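Local coordinates for protein D-isomer specific 2-hydroxyacid dehydrogenase NAD-binding (Xanthobacter autotrophicus, PDB 4XA8) that binds NADPH and probably acts as a nicotinamide-dependent oxidoreductase on D-2-hydroxyacids or related substrates, at residues V111-C114 against V115-A119; M103-M106 against M107-F110; R120-P123 against T124-A128. All coordinates share one frame; numbering follows the deposited sequence.

Contact 1: V111-C114 against V115-A119; sequences VLFC and VLRHA
L112 and L116 form the tight part of this helical contact. CG of L112 lies 3.7 Å from CD1 of L116, and CD1 of L112 is 3.8 Å from that same methyl. The CG of L116 stands opposite its own carbonyl carbon (chi1 -69°). This lays the branch against the previous turn, with L116 CG only 3.2 Å from L112 O. L116 N also donates to that oxygen, at 2.8 Å. F113 and R117 run side by side and point the same way. The extended arginine chain places its CD 3.6 Å from F113 CZ, and the ring and guanidinium planes are 39° apart. The pairs L112-L116 and F113-R117 are each four residues apart on helix 103-119. This helix lies along the parallel sheet of the Rossmann-type domain, on strands 201-204 and 228-232, and also meets the second subunit. There L112 touches L112 of the second subunit, and R117 touches F113 of the second subunit. The looser side belongs to the valines, yet it is not a solvent side, since every touching residue is buried in the dimer. V111 CG1 and V115 CG2 are 4.1 Å apart, and both side chains touch V203 on strand 201-204. H118 has its CD2 3.2 Å from C114 O. Its imidazole is held from elsewhere, by E255 at ND1 and T257 at NE2.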
loop_
_atom_site.group_PDB
_atom_site.type_symbol
_atom_site.label_atom_id
_atom_site.label_comp_id
_atom_site.label_asym_id
_atom_site.label_seq_id
_atom_site.Cartn_x
_atom_site.Cartn_y
_atom_site.Cartn_z
ATOM N N VAL A 111 -6.473 4.600 0.453
ATOM C CA VAL A 111 -7.006 4.029 -0.770
ATOM C C VAL A 111 -5.890 3.570 -1.691
ATOM O O VAL A 111 -5.975 2.499 -2.281
ATOM C CB VAL A 111 -7.919 5.016 -1.468
ATOM C CG1 VAL A 111 -8.253 4.559 -2.877
ATOM C CG2 VAL A 111 -9.188 5.190 -0.662
ATOM N N LEU A 112 -4.845 4.364 -1.818
ATOM C CA LEU A 112 -3.720 3.944 -2.667
ATOM C C LEU A 112 -3.093 2.662 -2.138
ATOM O O LEU A 112 -2.796 1.745 -2.916
ATOM C CB LEU A 112 -2.686 5.064 -2.728
ATOM C CG LEU A 112 -1.480 4.814 -3.615
ATOM C CD1 LEU A 112 -1.874 4.582 -5.083
ATOM C CD2 LEU A 112 -0.608 6.049 -3.506
ATOM N N PHE A 113 -2.898 2.583 -0.831
ATOM C CA PHE A 113 -2.435 1.318 -0.233
ATOM C C PHE A 113 -3.337 0.130 -0.611
ATOM O O PHE A 113 -2.840 -0.914 -1.026
ATOM C CB PHE A 113 -2.352 1.444 1.307
ATOM C CG PHE A 113 -2.403 0.108 2.009
ATOM C CD1 PHE A 113 -1.288 -0.706 2.073
ATOM C CD2 PHE A 113 -3.582 -0.340 2.571
ATOM C CE1 PHE A 113 -1.370 -1.964 2.699
ATOM C CE2 PHE A 113 -3.681 -1.593 3.187
ATOM C CZ PHE A 113 -2.582 -2.408 3.228
ATOM N N CYS A 114 -4.666 0.289 -0.477
ATOM C CA CYS A 114 -5.590 -0.825 -0.743
ATOM C C CYS A 114 -5.600 -1.212 -2.248
ATOM O O CYS A 114 -5.551 -2.388 -2.608
ATOM C CB CYS A 114 -7.023 -0.425 -0.382
ATOM S SG CYS A 114 -7.319 -0.160 1.350
ATOM N N VAL A 115 -5.597 -0.199 -3.122
ATOM C CA VAL A 115 -5.573 -0.440 -4.569
ATOM C C VAL A 115 -4.260 -1.129 -4.942
ATOM O O VAL A 115 -4.299 -2.135 -5.693
ATOM C CB VAL A 115 -5.767 0.826 -5.369
ATOM C CG1 VAL A 115 -5.503 0.599 -6.863
ATOM C CG2 VAL A 115 -7.165 1.330 -5.139
ATOM N N LEU A 116 -3.123 -0.655 -4.405
ATOM C CA LEU A 116 -1.815 -1.266 -4.784
ATOM C C LEU A 116 -1.693 -2.719 -4.254
ATOM O O LEU A 116 -1.156 -3.620 -4.926
ATOM C CB LEU A 116 -0.626 -0.435 -4.268
ATOM C CG LEU A 116 -0.407 0.937 -4.912
ATOM C CD1 LEU A 116 0.593 1.794 -4.138
ATOM C CD2 LEU A 116 0.056 0.665 -6.308
ATOM N N ARG A 117 -2.245 -2.926 -3.077
ATOM C CA ARG A 117 -2.194 -4.227 -2.454
ATOM C C ARG A 117 -2.939 -5.244 -3.391
ATOM O O ARG A 117 -2.437 -6.336 -3.647
ATOM C CB ARG A 117 -2.774 -4.147 -1.056
ATOM C CG ARG A 117 -3.038 -5.428 -0.303
ATOM C CD ARG A 117 -3.548 -5.237 1.145
ATOM N NE ARG A 117 -3.614 -6.586 1.705
ATOM C CZ ARG A 117 -4.613 -7.425 1.544
ATOM N NH1 ARG A 117 -5.698 -7.056 0.893
ATOM N NH2 ARG A 117 -4.516 -8.674 2.007
ATOM N N HIS A 118 -4.102 -4.889 -3.914
ATOM C CA HIS A 118 -4.814 -5.762 -4.862
ATOM C C HIS A 118 -4.198 -5.839 -6.253
ATOM O O HIS A 118 -4.134 -6.915 -6.845
ATOM C CB HIS A 118 -6.295 -5.358 -4.950
ATOM C CG HIS A 118 -7.054 -5.680 -3.705
ATOM N ND1 HIS A 118 -7.260 -6.976 -3.281
ATOM C CD2 HIS A 118 -7.604 -4.884 -2.761
ATOM C CE1 HIS A 118 -7.933 -6.962 -2.144
ATOM N NE2 HIS A 118 -8.163 -5.706 -1.822
ATOM N N ALA A 119 -3.765 -4.706 -6.780
ATOM C CA ALA A 119 -3.199 -4.648 -8.115
ATOM C C ALA A 119 -1.902 -5.466 -8.180
ATOM O O ALA A 119 -1.627 -6.022 -9.203
ATOM C CB ALA A 119 -2.914 -3.199 -8.508
#

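Contact 2: M103-M106 against M107-F110; sequences MSQM and MASF
M103 and M107 approach each other through their terminal methyls, with the two CE atoms 4.3 Å apart. Their chains reach this point by different routes. M103 has a chi2 of -146°, off the usual staggered positions, then runs straight on through SD to CE. M107 starts with CG anti to its backbone N, then bends twice (chi2 71°, chi3 79°), so its thioether folds round instead of running on. Its root is close to the helix, with M107 CB 3.2 Å from M103 O. M106 is a third variant. It is extended throughout, and its long arm leaves the helix to touch I287 of its own chain and R120 of the second subunit. The F110 side chain meets M106 O through CB, at 3.5 Å. Its ring swings away and packs on A285.

Backbone bonds run underneath, each from one residue to the fourth before it. M107 N donates to M103 O at 2.8 Å. S109 N donates to Q105 O at 2.9 Å. A108 N donates to S104 O at 3.0 Å. A108 CB is also near that oxygen, at 3.4 Å.

S104 packs on L155 and A158 of helix 154-165, and M103 touches L155 and S286. L155, A285 and S286 are residues of the NADPH site seen for this protein. The arrangement is the methionine-rich first part of helix 103-119, an ordinary run of i to i+4 bonds that starts beside the cofactor pocket of a Rossmann-type domain.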
loop_
_atom_site.group_PDB
_atom_site.type_symbol
_atom_site.label_atom_id
_atom_site.label_comp_id
_atom_site.label_asym_id
_atom_site.label_seq_id
_atom_site.Cartn_x
_atom_site.Cartn_y
_atom_site.Cartn_z
ATOM N N MET A 103 -7.780 14.954 6.268
ATOM C CA MET A 103 -8.396 13.650 6.240
ATOM C C MET A 103 -8.450 13.222 4.792
ATOM O O MET A 103 -8.374 12.019 4.494
ATOM C CB MET A 103 -9.813 13.681 6.842
ATOM C CG MET A 103 -10.590 12.357 6.729
ATOM S SD MET A 103 -12.369 12.640 6.507
ATOM C CE MET A 103 -13.012 10.976 6.311
ATOM N N SER A 104 -8.610 14.198 3.904
ATOM C CA SER A 104 -8.609 13.947 2.474
ATOM C C SER A 104 -7.318 13.234 2.041
ATOM O O SER A 104 -7.353 12.358 1.182
ATOM C CB SER A 104 -8.747 15.257 1.729
ATOM O OG SER A 104 -8.741 15.016 0.358
ATOM N N GLN A 105 -6.204 13.695 2.596
ATOM C CA GLN A 105 -4.852 13.105 2.361
ATOM C C GLN A 105 -4.698 11.722 2.948
ATOM O O GLN A 105 -4.302 10.803 2.282
ATOM C CB GLN A 105 -3.762 13.986 2.996
ATOM C CG GLN A 105 -2.379 13.375 2.826
ATOM C CD GLN A 105 -2.016 13.294 1.364
ATOM O OE1 GLN A 105 -1.575 14.306 0.790
ATOM N NE2 GLN A 105 -2.172 12.094 0.737
ATOM N N MET A 106 -5.035 11.585 4.214
ATOM C CA MET A 106 -4.966 10.317 4.876
ATOM C C MET A 106 -5.882 9.257 4.232
ATOM O O MET A 106 -5.536 8.093 4.127
ATOM C CB MET A 106 -5.355 10.520 6.332
ATOM C CG MET A 106 -5.198 9.291 7.207
ATOM S SD MET A 106 -5.869 9.569 8.858
ATOM C CE MET A 106 -5.594 7.954 9.544
ATOM N N MET A 107 -7.075 9.665 3.832
ATOM C CA MET A 107 -7.936 8.778 3.095
ATOM C C MET A 107 -7.356 8.402 1.713
ATOM O O MET A 107 -7.378 7.242 1.323
ATOM C CB MET A 107 -9.339 9.404 2.968
ATOM C CG MET A 107 -10.224 8.659 2.010
ATOM S SD MET A 107 -10.749 7.064 2.648
ATOM C CE MET A 107 -12.058 7.647 3.760
ATOM N N ALA A 108 -6.833 9.376 0.972
ATOM C CA ALA A 108 -6.308 9.069 -0.343
ATOM C C ALA A 108 -5.137 8.130 -0.216
ATOM O O ALA A 108 -4.977 7.245 -1.059
ATOM C CB ALA A 108 -5.841 10.314 -1.064
ATOM N N SER A 109 -4.292 8.341 0.791
ATOM C CA SER A 109 -3.115 7.494 1.003
ATOM C C SER A 109 -3.598 6.090 1.345
ATOM O O SER A 109 -3.060 5.089 0.834
ATOM C CB SER A 109 -2.260 8.051 2.154
ATOM O OG SER A 109 -1.687 9.302 1.833
ATOM N N PHE A 110 -4.632 5.955 2.185
ATOM C CA PHE A 110 -5.114 4.634 2.525
ATOM C C PHE A 110 -5.699 3.883 1.276
ATOM O O PHE A 110 -5.465 2.708 1.066
ATOM C CB PHE A 110 -6.188 4.707 3.633
ATOM C CG PHE A 110 -6.590 3.352 4.150
ATOM C CD1 PHE A 110 -5.745 2.653 4.988
ATOM C CD2 PHE A 110 -7.755 2.753 3.751
ATOM C CE1 PHE A 110 -6.087 1.390 5.456
ATOM C CE2 PHE A 110 -8.098 1.503 4.210
ATOM C CZ PHE A 110 -7.266 0.814 5.069
#

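Contact 3: R120-P123 against T124-A128; sequences RDIP and TFERA
R120 and D121 make the turn that F125 leans on, a Schellman motif that closes helix 103-119 just before helix 122-130 starts. D121 is its C-prime residue, with a positive phi of 62°. The F125 ring meets the turn at its edge. R120 O lies in the ring plane, 3.3 Å from F125 CE2, and D121 CB is 4.1 Å from the same carbon. The ring also meets that of H135.

D121 stands at the N-cap position, but its carboxylate makes no capping bond. Its backbone O takes two weak bonds, from T124 N and F125 N. The side chain instead reaches T124 through a water. T124 OG1 donates to this water at 2.6 Å, and the water donates to D121 OD1 at 3.1 Å.

The first strong bond of the new helix is from E126 N to I122 O, at 2.8 Å. The E126 side chain crosses I122 at a slant. Its CG is set opposite the carbonyl carbon (chi1 -74°), and the extended chain carries OE2 to 3.1 Å from I122 CG2. Replacing E126 by an alanine is likely to leave R117 NH2, the salt-bridge partner of OE1, without its carboxylate and to uncover one side of the I122 methyl.

The charges here therefore serve different neighbours. E126 gives a charged link back to R117 on helix 103-119, while D121 OD1 pairs with K229 on strand 228-232 and, through water, with T124.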
loop_
_atom_site.group_PDB
_atom_site.type_symbol
_atom_site.label_atom_id
_atom_site.label_comp_id
_atom_site.label_asym_id
_atom_site.label_seq_id
_atom_site.Cartn_x
_atom_site.Cartn_y
_atom_site.Cartn_z
ATOM N N ARG A 120 -1.094 -5.496 -7.109
ATOM C CA ARG A 120 0.133 -6.316 -7.123
ATOM C C ARG A 120 -0.084 -7.737 -6.622
ATOM O O ARG A 120 0.868 -8.485 -6.525
ATOM C CB ARG A 120 1.250 -5.618 -6.358
ATOM C CG ARG A 120 1.585 -4.212 -6.861
ATOM C CD ARG A 120 1.865 -4.149 -8.341
ATOM N NE ARG A 120 2.818 -5.169 -8.733
ATOM C CZ ARG A 120 4.154 -5.048 -8.722
ATOM N NH1 ARG A 120 4.770 -3.904 -8.371
ATOM N NH2 ARG A 120 4.884 -6.103 -9.108
ATOM N N ASP A 121 -1.340 -8.113 -6.351
ATOM C CA ASP A 121 -1.708 -9.457 -5.906
ATOM C C ASP A 121 -1.065 -9.815 -4.581
ATOM O O ASP A 121 -0.754 -11.006 -4.320
ATOM C CB ASP A 121 -1.357 -10.499 -6.993
ATOM C CG ASP A 121 -2.360 -10.488 -8.148
ATOM O OD1 ASP A 121 -3.582 -10.571 -7.938
ATOM O OD2 ASP A 121 -1.931 -10.359 -9.293
ATOM N N ILE A 122 -0.903 -8.817 -3.703
ATOM C CA ILE A 122 -0.298 -9.074 -2.394
ATOM C C ILE A 122 -1.010 -10.205 -1.593
ATOM O O ILE A 122 -0.331 -10.969 -0.916
ATOM C CB ILE A 122 -0.136 -7.770 -1.581
ATOM C CG1 ILE A 122 0.836 -6.789 -2.321
ATOM C CG2 ILE A 122 0.332 -8.003 -0.169
ATOM C CD1 ILE A 122 2.186 -7.318 -2.733
ATOM N N PRO A 123 -2.356 -10.308 -1.643
ATOM C CA PRO A 123 -3.010 -11.394 -0.880
ATOM C C PRO A 123 -2.526 -12.810 -1.265
ATOM O O PRO A 123 -2.326 -13.664 -0.376
ATOM C CB PRO A 123 -4.506 -11.172 -1.151
ATOM C CG PRO A 123 -4.583 -9.670 -1.404
ATOM C CD PRO A 123 -3.331 -9.320 -2.147
ATOM N N THR A 124 -2.252 -13.013 -2.556
ATOM C CA THR A 124 -1.715 -14.261 -3.042
ATOM C C THR A 124 -0.290 -14.517 -2.510
ATOM O O THR A 124 0.040 -15.631 -2.074
ATOM C CB THR A 124 -1.768 -14.248 -4.550
ATOM O OG1 THR A 124 -3.134 -14.177 -4.900
ATOM C CG2 THR A 124 -1.115 -15.471 -5.155
ATOM N N PHE A 125 0.548 -13.500 -2.571
ATOM C CA PHE A 125 1.887 -13.577 -1.986
ATOM C C PHE A 125 1.913 -13.797 -0.495
ATOM O O PHE A 125 2.778 -14.523 -0.011
ATOM C CB PHE A 125 2.743 -12.374 -2.409
ATOM C CG PHE A 125 2.961 -12.327 -3.872
ATOM C CD1 PHE A 125 3.754 -13.291 -4.512
ATOM C CD2 PHE A 125 2.371 -11.368 -4.640
ATOM C CE1 PHE A 125 3.940 -13.246 -5.898
ATOM C CE2 PHE A 125 2.510 -11.336 -6.017
ATOM C CZ PHE A 125 3.313 -12.271 -6.648
ATOM N N GLU A 126 0.990 -13.187 0.252
ATOM C CA GLU A 126 0.918 -13.351 1.703
ATOM C C GLU A 126 0.620 -14.822 1.993
ATOM O O GLU A 126 1.223 -15.400 2.912
ATOM C CB GLU A 126 -0.201 -12.459 2.371
ATOM C CG GLU A 126 0.074 -10.977 2.469
ATOM C CD GLU A 126 -1.192 -10.112 2.758
ATOM O OE1 GLU A 126 -2.207 -10.602 3.290
ATOM O OE2 GLU A 126 -1.190 -8.916 2.411
ATOM N N ARG A 127 -0.302 -15.422 1.219
ATOM C CA ARG A 127 -0.680 -16.829 1.334
ATOM C C ARG A 127 0.527 -17.731 1.054
ATOM O O ARG A 127 0.798 -18.696 1.757
ATOM C CB ARG A 127 -1.813 -17.093 0.317
ATOM C CG ARG A 127 -2.389 -18.480 0.153
ATOM C CD ARG A 127 -3.695 -18.356 -0.674
ATOM N NE ARG A 127 -4.433 -17.127 -0.331
ATOM C CZ ARG A 127 -4.974 -16.268 -1.198
ATOM N NH1 ARG A 127 -4.919 -16.477 -2.512
ATOM N NH2 ARG A 127 -5.625 -15.202 -0.743
ATOM N N ALA A 128 1.216 -17.410 -0.043
ATOM C CA ALA A 128 2.399 -18.170 -0.476
ATOM C C ALA A 128 3.514 -18.220 0.615
ATOM O O ALA A 128 4.119 -19.291 0.894
ATOM C CB ALA A 128 2.939 -17.586 -1.767
HETATM O O HOH W 1 -3.939 -11.756 -5.128
#

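Contacts 1 and 2 are successive parts of helix 103-119, while contact 3 covers the turn after it and the start of helix 122-130. Contact 1 is fully buried; contacts 2 and 3 are partly so. Contact 2 is rich in methionine and lies beside the NADPH site. Contact 1 is mainly aliphatic and aromatic, with R117 and H118 as its polar members, and is wedged between the domain core and the second subunit. Contact 3 lies away from the annotated sites and is more polar, with a water and charged groups. Contacts 1 and 3 touch directly through R117, whereas contacts 2 and 3 stay about 12 Å apart at their nearest atoms. All three reach the second subunit.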